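PDB 6EEW: aromatic-L-amino-acid decarboxylase from Catharanthus roseus, which catalyses the pyridoxal-phosphate-dependent decarboxylation of L-tryptophan to tryptamine and of 5-hydroxy-L-tryptophan to serotonin. Local coordinates for residues Y98-A103 / Y456-I461; V425-K430 / Y466-A471. All blocks are in the same frame, centred on the assembly; numbering follows the deposited sequence.

Interaction 1 (Y98-A103 / Y456-I461). With TRP (tryptophan), chain E.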
ATOM      1  N   TYR A  98      21.358  10.354  -8.492  1.00 46.23           N
ATOM      2  CA  TYR A  98      22.114   9.126  -8.250  1.00 50.47           C
ATOM      3  C   TYR A  98      22.053   8.703  -6.788  1.00 56.21           C
ATOM      4  O   TYR A  98      22.920   7.951  -6.329  1.00 50.94           O
ATOM      5  CB  TYR A  98      23.585   9.279  -8.659  1.00 46.84           C
ATOM      6  CG  TYR A  98      23.783   9.803 -10.058  1.00 51.07           C
ATOM      7  CD1 TYR A  98      23.689   8.964 -11.156  1.00 51.14           C
ATOM      8  CD2 TYR A  98      24.073  11.137 -10.279  1.00 55.51           C
ATOM      9  CE1 TYR A  98      23.857   9.449 -12.438  1.00 54.28           C
ATOM     10  CE2 TYR A  98      24.246  11.627 -11.556  1.00 57.17           C
ATOM     11  CZ  TYR A  98      24.141  10.781 -12.629  1.00 56.80           C
ATOM     12  OH  TYR A  98      24.315  11.269 -13.901  1.00 63.20           O
ATOM     13  N   ALA A  99      21.057   9.179  -6.049  1.00 59.26           N
ATOM     14  CA  ALA A  99      20.944   8.923  -4.623  1.00 49.78           C
ATOM     15  C   ALA A  99      20.241   7.595  -4.349  1.00 40.89           C
ATOM     16  O   ALA A  99      19.584   7.012  -5.215  1.00 41.11           O
ATOM     17  CB  ALA A  99      20.182  10.064  -3.954  1.00 54.17           C
ATOM     18  N   PHE A 100      20.419   7.103  -3.128  1.00 42.30           N
ATOM     19  CA  PHE A 100      19.745   5.898  -2.668  1.00 42.44           C
ATOM     20  C   PHE A 100      19.789   4.795  -3.716  1.00 45.65           C
ATOM     21  O   PHE A 100      20.866   4.288  -4.054  1.00 50.65           O
ATOM     22  CB  PHE A 100      18.305   6.237  -2.283  1.00 46.63           C
ATOM     23  CG  PHE A 100      18.193   7.446  -1.386  1.00 50.33           C
ATOM     24  CD1 PHE A 100      18.497   7.358  -0.034  1.00 54.59           C
ATOM     25  CD2 PHE A 100      17.796   8.672  -1.899  1.00 54.42           C
ATOM     26  CE1 PHE A 100      18.404   8.485   0.808  1.00 52.99           C
ATOM     27  CE2 PHE A 100      17.701   9.797  -1.072  1.00 56.11           C
ATOM     28  CZ  PHE A 100      18.002   9.698   0.282  1.00 53.27           C
ATOM     29  N   PHE A 101      18.619   4.382  -4.189  1.00 43.11           N
ATOM     30  CA  PHE A 101      18.441   3.534  -5.349  1.00 44.36           C
ATOM     31  C   PHE A 101      17.466   4.234  -6.277  1.00 49.33           C
ATOM     32  O   PHE A 101      16.444   4.744  -5.818  1.00 53.90           O
ATOM     33  CB  PHE A 101      17.872   2.152  -5.001  1.00 46.52           C
ATOM     34  CG  PHE A 101      18.871   1.195  -4.422  1.00 48.18           C
ATOM     35  CD1 PHE A 101      20.165   1.149  -4.904  1.00 49.94           C
ATOM     36  CD2 PHE A 101      18.501   0.321  -3.410  1.00 43.92           C
ATOM     37  CE1 PHE A 101      21.077   0.266  -4.380  1.00 48.91           C
ATOM     38  CE2 PHE A 101      19.410  -0.560  -2.880  1.00 43.78           C
ATOM     39  CZ  PHE A 101      20.705  -0.590  -3.370  1.00 46.85           C
ATOM     40  N   PRO A 102      17.732   4.250  -7.571  1.00 53.34           N
ATOM     41  CA  PRO A 102      16.792   4.883  -8.500  1.00 47.00           C
ATOM     42  C   PRO A 102      15.443   4.179  -8.494  1.00 46.67           C
ATOM     43  O   PRO A 102      15.336   2.980  -8.233  1.00 45.62           O
ATOM     44  CB  PRO A 102      17.487   4.746  -9.858  1.00 44.99           C
ATOM     45  CG  PRO A 102      18.454   3.604  -9.681  1.00 51.85           C
ATOM     46  CD  PRO A 102      18.900   3.665  -8.256  1.00 51.59           C
ATOM     47  N   ALA A 103      14.403   4.942  -8.786  1.00 42.73           N
ATOM     48  CA  ALA A 103      13.066   4.394  -8.970  1.00 50.44           C
ATOM     49  C   ALA A 103      12.777   4.485 -10.460  1.00 53.44           C
ATOM     50  O   ALA A 103      12.348   5.531 -10.958  1.00 54.64           O
ATOM     51  CB  ALA A 103      12.037   5.142  -8.127  1.00 44.92           C
ATOM     52  N   TYR A 456      22.705  14.755  -7.545  1.00 60.12           N
ATOM     53  CA  TYR A 456      22.364  14.360  -6.185  1.00 55.47           C
ATOM     54  C   TYR A 456      22.954  12.987  -5.921  1.00 51.89           C
ATOM     55  O   TYR A 456      22.601  12.017  -6.603  1.00 47.00           O
ATOM     56  CB  TYR A 456      20.848  14.337  -5.969  1.00 58.03           C
ATOM     57  CG  TYR A 456      20.434  14.033  -4.543  1.00 56.35           C
ATOM     58  CD1 TYR A 456      21.254  14.370  -3.468  1.00 59.68           C
ATOM     59  CD2 TYR A 456      19.223  13.410  -4.269  1.00 56.29           C
ATOM     60  CE1 TYR A 456      20.875  14.092  -2.151  1.00 58.62           C
ATOM     61  CE2 TYR A 456      18.837  13.126  -2.959  1.00 52.87           C
ATOM     62  CZ  TYR A 456      19.667  13.470  -1.905  1.00 53.59           C
ATOM     63  OH  TYR A 456      19.288  13.197  -0.606  1.00 51.72           O
ATOM     64  N   MET A 457      23.803  12.900  -4.903  1.00 54.90           N
ATOM     65  CA  MET A 457      24.357  11.639  -4.434  1.00 58.34           C
ATOM     66  C   MET A 457      24.243  11.618  -2.925  1.00 57.99           C
ATOM     67  O   MET A 457      24.376  12.659  -2.271  1.00 61.15           O
ATOM     68  CB  MET A 457      25.830  11.442  -4.834  1.00 57.82           C
ATOM     69  CG  MET A 457      26.094  11.477  -6.320  1.00 64.18           C
ATOM     70  SD  MET A 457      27.841  11.715  -6.727  1.00 70.03           S
ATOM     71  CE  MET A 457      28.653  10.545  -5.647  1.00 65.43           C
ATOM     72  N   THR A 458      23.966  10.439  -2.381  1.00 51.52           N
ATOM     73  CA  THR A 458      24.059  10.220  -0.948  1.00 57.48           C
ATOM     74  C   THR A 458      25.356   9.499  -0.601  1.00 62.77           C
ATOM     75  O   THR A 458      26.122   9.059  -1.466  1.00 58.69           O
ATOM     76  CB  THR A 458      22.853   9.442  -0.415  1.00 53.54           C
ATOM     77  OG1 THR A 458      22.660   8.249  -1.182  1.00 52.13           O
ATOM     78  CG2 THR A 458      21.598  10.304  -0.455  1.00 55.03           C
ATOM     79  N   HIS A 459      25.600   9.413   0.695  1.00 67.66           N
ATOM     80  CA  HIS A 459      26.783   8.824   1.285  1.00 62.94           C
ATOM     81  C   HIS A 459      26.365   7.579   2.047  1.00 60.65           C
ATOM     82  O   HIS A 459      25.182   7.233   2.116  1.00 60.50           O
ATOM     83  CB  HIS A 459      27.469   9.827   2.217  1.00 61.92           C
ATOM     84  CG  HIS A 459      26.769   9.998   3.530  1.00 62.64           C
ATOM     85  ND1 HIS A 459      27.111   9.283   4.657  1.00 63.36           N
ATOM     86  CD2 HIS A 459      25.726  10.782   3.890  1.00 61.59           C
ATOM     87  CE1 HIS A 459      26.323   9.630   5.657  1.00 59.79           C
ATOM     88  NE2 HIS A 459      25.471  10.536   5.217  1.00 59.89           N
ATOM     89  N   THR A 460      27.354   6.878   2.585  1.00 59.37           N
ATOM     90  CA  THR A 460      27.074   5.850   3.570  1.00 59.62           C
ATOM     91  C   THR A 460      28.294   5.676   4.456  1.00 63.45           C
ATOM     92  O   THR A 460      29.403   6.100   4.120  1.00 64.94           O
ATOM     93  CB  THR A 460      26.682   4.522   2.927  1.00 61.02           C
ATOM     94  OG1 THR A 460      26.240   3.614   3.949  1.00 64.44           O
ATOM     95  CG2 THR A 460      27.865   3.927   2.165  1.00 59.15           C
ATOM     96  N   ILE A 461      28.048   5.112   5.633  1.00 66.07           N
ATOM     97  CA  ILE A 461      29.090   4.680   6.554  1.00 67.48           C
ATOM     98  C   ILE A 461      28.960   3.177   6.682  1.00 64.71           C
ATOM     99  O   ILE A 461      27.910   2.677   7.108  1.00 61.67           O
ATOM    100  CB  ILE A 461      28.979   5.349   7.932  1.00 71.34           C
ATOM    101  CG1 ILE A 461      29.050   6.871   7.807  1.00 70.11           C
ATOM    102  CG2 ILE A 461      30.088   4.827   8.849  1.00 76.72           C
ATOM    103  CD1 ILE A 461      30.421   7.359   7.445  1.00 74.04           C
TER
HETATM  104  N   TRP E 601      17.411   1.986  -0.212  1.00 87.59           N
HETATM  105  CA  TRP E 601      17.554   3.420  -0.017  1.00 81.32           C
HETATM  106  C   TRP E 601      17.502   3.801   1.461  1.00 84.36           C
HETATM  107  O   TRP E 601      16.505   4.344   1.940  1.00 85.71           O
HETATM  108  CB  TRP E 601      16.474   4.165  -0.807  1.00 80.57           C
HETATM  109  CG  TRP E 601      15.081   3.579  -0.721  1.00 79.70           C
HETATM  110  CD1 TRP E 601      14.464   3.070   0.384  1.00 82.40           C
HETATM  111  CD2 TRP E 601      14.138   3.445  -1.803  1.00 75.89           C
HETATM  112  NE1 TRP E 601      13.200   2.626   0.058  1.00 82.76           N
HETATM  113  CE2 TRP E 601      12.977   2.848  -1.275  1.00 76.28           C
HETATM  114  CE3 TRP E 601      14.168   3.773  -3.163  1.00 71.97           C
HETATM  115  CZ2 TRP E 601      11.860   2.573  -2.056  1.00 71.40           C
HETATM  116  CZ3 TRP E 601      13.058   3.499  -3.937  1.00 70.65           C
HETATM  117  CH2 TRP E 601      11.920   2.906  -3.383  1.00 71.91           C
HETATM  118  OXT TRP E 601      18.464   3.584   2.209  1.00 86.02           O
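A99 and F100 meet Y456 and T458 through two CH-pi contacts. CG of Y456 is anti to its backbone N (chi1 -176°), and the ring beyond it takes the methyl CB of A99 over one face, 3.8 Å from its centroid and offset toward the CD2-CE2 rim. In the second, T458 CG2 stands over one face of the F100 ring, 3.9 Å from the centroid and 18° off the normal, the two side chains crossing at about a right angle. The F100 and Y456 side chains pass at an oblique angle, with F100 CE2 4.0 Å from Y456 CE2. T458 OG1 accepts a nearly straight bond from F100 N (3.2 Å, 168° at the hydrogen), so one residue meets both ring and backbone of F100. Y98 N also bonds Y456 O (2.8 Å), tying the loop to the start of 456-461. F100 belongs to the pocket of the bound tryptophan, and F124 of the second subunit meets its ring edge-to-face. An alanine at F100 would probably leave T458 CG2 without its aromatic face and F124 without that partner, opening a gap beside the bound tryptophan. The chemistry implies an apolar pocket wall, consistent with a threonine hydroxyl holding the F100 backbone.

Interaction 2 (V425-K430 / Y466-A471); sequences VCFRLK and YMLRLA
V425-L429 and Y466-A471 run antiparallel, their short axes 4.6 Å apart at closest approach and their N-to-C directions 135° apart, as neighbouring central strands of the four-stranded antiparallel sheet near the C terminus, the small-domain sheet of a fold type I PLP enzyme. V425 with L470 and F427 with L468 are hydrogen-bonded pairs, each closed by two reciprocal N-H to O bonds, from 2.8 Å for L470 N to V425 O up to 2.9 Å for F427 N to L468 O. Between them C426 faces R469 in a non-hydrogen-bonded pair, where C426 CA and R469 CA make CA-H...O contacts with L468 O and V425 O.

The side chains of V425, F427, L468 and L470 share one face of the sheet. F427 CG sits between its own backbone N and carbonyl carbon (chi1 64°), and the ring beyond it receives L468 CB over one face, 4.0 Å from the centroid. L468 CD2 also reaches the rim at CE2 and CZ. F404, from helix 375-409, meets the F427 ring edge-to-face, so this aromatic joins the sheet to the helix packed against it.

On the face of C426 and R469, C426 CB touches M467 SD at 3.8 Å, and C426 SG lies 4.1 Å from R469 CG. The R469 chain bends at chi3 (73°), which places NE. Beyond that bend the guanidinium is hydrogen-bonded to carbonyl oxygens of F100, T262 and S263, linking the sheet to the substrate pocket. R428 is directed differently: its NH1 forms a salt bridge with E415 on strand 414-416, while its NE comes within 3.8 Å of Y466 O without a hydrogen bond.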
ATOM      1  N   VAL A 425      28.120   2.205  -7.218  1.00 45.44           N
ATOM      2  CA  VAL A 425      29.570   2.333  -7.065  1.00 49.16           C
ATOM      3  C   VAL A 425      29.854   3.079  -5.766  1.00 53.69           C
ATOM      4  O   VAL A 425      29.434   4.229  -5.600  1.00 63.19           O
ATOM      5  CB  VAL A 425      30.197   3.066  -8.265  1.00 47.74           C
ATOM      6  CG1 VAL A 425      31.722   3.147  -8.142  1.00 42.96           C
ATOM      7  CG2 VAL A 425      29.785   2.423  -9.556  1.00 43.37           C
ATOM      8  N   CYS A 426      30.581   2.440  -4.855  1.00 50.75           N
ATOM      9  CA  CYS A 426      30.973   3.044  -3.589  1.00 49.98           C
ATOM     10  C   CYS A 426      32.437   3.459  -3.663  1.00 59.33           C
ATOM     11  O   CYS A 426      33.307   2.619  -3.910  1.00 67.37           O
ATOM     12  CB  CYS A 426      30.745   2.073  -2.433  1.00 55.22           C
ATOM     13  SG  CYS A 426      29.013   1.558  -2.222  1.00 61.19           S
ATOM     14  N   PHE A 427      32.710   4.747  -3.454  1.00 60.95           N
ATOM     15  CA  PHE A 427      34.064   5.257  -3.653  1.00 58.56           C
ATOM     16  C   PHE A 427      34.369   6.351  -2.635  1.00 61.71           C
ATOM     17  O   PHE A 427      33.494   6.810  -1.896  1.00 65.08           O
ATOM     18  CB  PHE A 427      34.260   5.775  -5.078  1.00 55.77           C
ATOM     19  CG  PHE A 427      33.408   6.964  -5.422  1.00 57.28           C
ATOM     20  CD1 PHE A 427      32.046   6.825  -5.627  1.00 57.81           C
ATOM     21  CD2 PHE A 427      33.975   8.226  -5.538  1.00 64.41           C
ATOM     22  CE1 PHE A 427      31.266   7.920  -5.947  1.00 62.97           C
ATOM     23  CE2 PHE A 427      33.202   9.326  -5.858  1.00 67.25           C
ATOM     24  CZ  PHE A 427      31.845   9.176  -6.060  1.00 66.98           C
ATOM     25  N   ARG A 428      35.635   6.762  -2.592  1.00 59.83           N
ATOM     26  CA  ARG A 428      36.019   7.827  -1.669  1.00 62.04           C
ATOM     27  C   ARG A 428      37.359   8.407  -2.103  1.00 65.44           C
ATOM     28  O   ARG A 428      38.068   7.834  -2.928  1.00 67.53           O
ATOM     29  CB  ARG A 428      36.088   7.291  -0.231  1.00 61.84           C
ATOM     30  CG  ARG A 428      37.379   6.534   0.072  1.00 68.58           C
ATOM     31  CD  ARG A 428      37.286   5.663   1.329  1.00 73.78           C
ATOM     32  NE  ARG A 428      37.746   6.287   2.565  1.00 79.54           N
ATOM     33  CZ  ARG A 428      38.749   5.817   3.302  1.00 81.55           C
ATOM     34  NH1 ARG A 428      39.409   4.732   2.916  1.00 79.46           N
ATOM     35  NH2 ARG A 428      39.101   6.434   4.421  1.00 84.64           N
ATOM     36  N   LEU A 429      37.687   9.569  -1.552  1.00 66.06           N
ATOM     37  CA  LEU A 429      39.032  10.110  -1.672  1.00 68.82           C
ATOM     38  C   LEU A 429      39.945   9.413  -0.673  1.00 74.71           C
ATOM     39  O   LEU A 429      39.588   9.268   0.501  1.00 79.69           O
ATOM     40  CB  LEU A 429      39.029  11.618  -1.428  1.00 66.12           C
ATOM     41  CG  LEU A 429      38.648  12.510  -2.608  1.00 69.16           C
ATOM     42  CD1 LEU A 429      38.350  13.922  -2.125  1.00 73.43           C
ATOM     43  CD2 LEU A 429      39.767  12.528  -3.650  1.00 69.83           C
ATOM     44  N   LYS A 430      41.115   8.973  -1.133  1.00 73.40           N
ATOM     45  CA  LYS A 430      42.032   8.310  -0.223  1.00 75.14           C
ATOM     46  C   LYS A 430      42.426   9.256   0.910  1.00 75.25           C
ATOM     47  O   LYS A 430      42.491  10.475   0.725  1.00 71.65           O
ATOM     48  CB  LYS A 430      43.287   7.836  -0.951  1.00 81.19           C
ATOM     49  CG  LYS A 430      43.095   6.629  -1.851  1.00 82.49           C
ATOM     50  CD  LYS A 430      44.437   6.211  -2.441  1.00 80.16           C
ATOM     51  CE  LYS A 430      44.333   4.925  -3.236  1.00 76.30           C
ATOM     52  NZ  LYS A 430      45.616   4.617  -3.916  1.00 76.06           N
ATOM     53  N   TYR A 466      33.535   6.127   5.763  1.00 71.76           N
ATOM     54  CA  TYR A 466      32.632   7.046   5.085  1.00 70.01           C
ATOM     55  C   TYR A 466      32.921   6.986   3.590  1.00 68.72           C
ATOM     56  O   TYR A 466      34.077   7.091   3.170  1.00 66.85           O
ATOM     57  CB  TYR A 466      32.813   8.473   5.614  1.00 70.99           C
ATOM     58  CG  TYR A 466      31.876   9.519   5.017  1.00 69.56           C
ATOM     59  CD1 TYR A 466      32.118  10.088   3.776  1.00 68.20           C
ATOM     60  CD2 TYR A 466      30.756   9.949   5.722  1.00 69.71           C
ATOM     61  CE1 TYR A 466      31.260  11.047   3.247  1.00 71.40           C
ATOM     62  CE2 TYR A 466      29.897  10.899   5.206  1.00 70.22           C
ATOM     63  CZ  TYR A 466      30.149  11.446   3.969  1.00 73.79           C
ATOM     64  OH  TYR A 466      29.286  12.396   3.466  1.00 77.86           O
ATOM     65  N   MET A 467      31.876   6.799   2.792  1.00 65.44           N
ATOM     66  CA  MET A 467      32.040   6.678   1.354  1.00 59.27           C
ATOM     67  C   MET A 467      30.880   7.351   0.632  1.00 59.43           C
ATOM     68  O   MET A 467      29.779   7.493   1.178  1.00 56.26           O
ATOM     69  CB  MET A 467      32.142   5.202   0.959  1.00 56.40           C
ATOM     70  CG  MET A 467      30.854   4.423   1.111  1.00 53.79           C
ATOM     71  SD  MET A 467      31.185   2.662   1.302  1.00 64.84           S
ATOM     72  CE  MET A 467      31.914   2.650   2.941  1.00 65.50           C
ATOM     73  N   LEU A 468      31.163   7.823  -0.579  1.00 55.49           N
ATOM     74  CA  LEU A 468      30.157   8.316  -1.506  1.00 53.57           C
ATOM     75  C   LEU A 468      29.604   7.150  -2.314  1.00 56.21           C
ATOM     76  O   LEU A 468      30.289   6.147  -2.530  1.00 65.87           O
ATOM     77  CB  LEU A 468      30.766   9.360  -2.444  1.00 58.02           C
ATOM     78  CG  LEU A 468      31.162  10.732  -1.883  1.00 61.41           C
ATOM     79  CD1 LEU A 468      32.216  10.649  -0.791  1.00 59.70           C
ATOM     80  CD2 LEU A 468      31.661  11.603  -3.024  1.00 63.36           C
ATOM     81  N   ARG A 469      28.360   7.289  -2.766  1.00 53.63           N
ATOM     82  CA  ARG A 469      27.709   6.284  -3.594  1.00 49.17           C
ATOM     83  C   ARG A 469      27.258   6.909  -4.902  1.00 50.94           C
ATOM     84  O   ARG A 469      26.770   8.044  -4.929  1.00 57.33           O
ATOM     85  CB  ARG A 469      26.502   5.645  -2.898  1.00 50.19           C
ATOM     86  CG  ARG A 469      26.782   4.899  -1.592  1.00 50.70           C
ATOM     87  CD  ARG A 469      25.521   4.801  -0.712  1.00 44.85           C
ATOM     88  NE  ARG A 469      24.515   3.858  -1.214  1.00 45.80           N
ATOM     89  CZ  ARG A 469      23.546   4.176  -2.079  1.00 45.49           C
ATOM     90  NH1 ARG A 469      23.447   5.409  -2.551  1.00 46.81           N
ATOM     91  NH2 ARG A 469      22.674   3.262  -2.479  1.00 42.88           N
ATOM     92  N   LEU A 470      27.404   6.152  -5.984  1.00 54.05           N
ATOM     93  CA  LEU A 470      26.824   6.502  -7.274  1.00 55.53           C
ATOM     94  C   LEU A 470      25.864   5.381  -7.654  1.00 54.15           C
ATOM     95  O   LEU A 470      26.294   4.282  -8.018  1.00 58.24           O
ATOM     96  CB  LEU A 470      27.897   6.699  -8.337  1.00 50.15           C
ATOM     97  CG  LEU A 470      27.341   7.390  -9.580  1.00 54.04           C
ATOM     98  CD1 LEU A 470      27.150   8.900  -9.312  1.00 51.94           C
ATOM     99  CD2 LEU A 470      28.222   7.117 -10.814  1.00 51.16           C
ATOM    100  N   ALA A 471      24.570   5.662  -7.545  1.00 52.82           N
ATOM    101  CA  ALA A 471      23.522   4.684  -7.822  1.00 54.91           C
ATOM    102  C   ALA A 471      22.996   4.983  -9.221  1.00 56.20           C
ATOM    103  O   ALA A 471      22.106   5.815  -9.414  1.00 57.70           O
ATOM    104  CB  ALA A 471      22.430   4.745  -6.759  1.00 56.94           C
TER

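Overall arrangement
From the N terminus, the chain first supplies 98-103, in the loop between helices 74-85 and 107-119, and then runs through the seven-stranded sheet before reaching 425-430. Interaction 1 closes a loop of 352 intervening residues when 456-461 returns to that early loop. Interaction 2 closes a much shorter one, of 35 residues including helix 438-451. Their segments alternate, so the two loops cross rather than nest. Strands 459-462 and 465-471 are consecutive neighbours in the same sheet, with T460 N 2.9 Å from M467 O. The two contacts also touch through a side chain, since R469 of interaction 2 reaches the 98-103 loop of interaction 1.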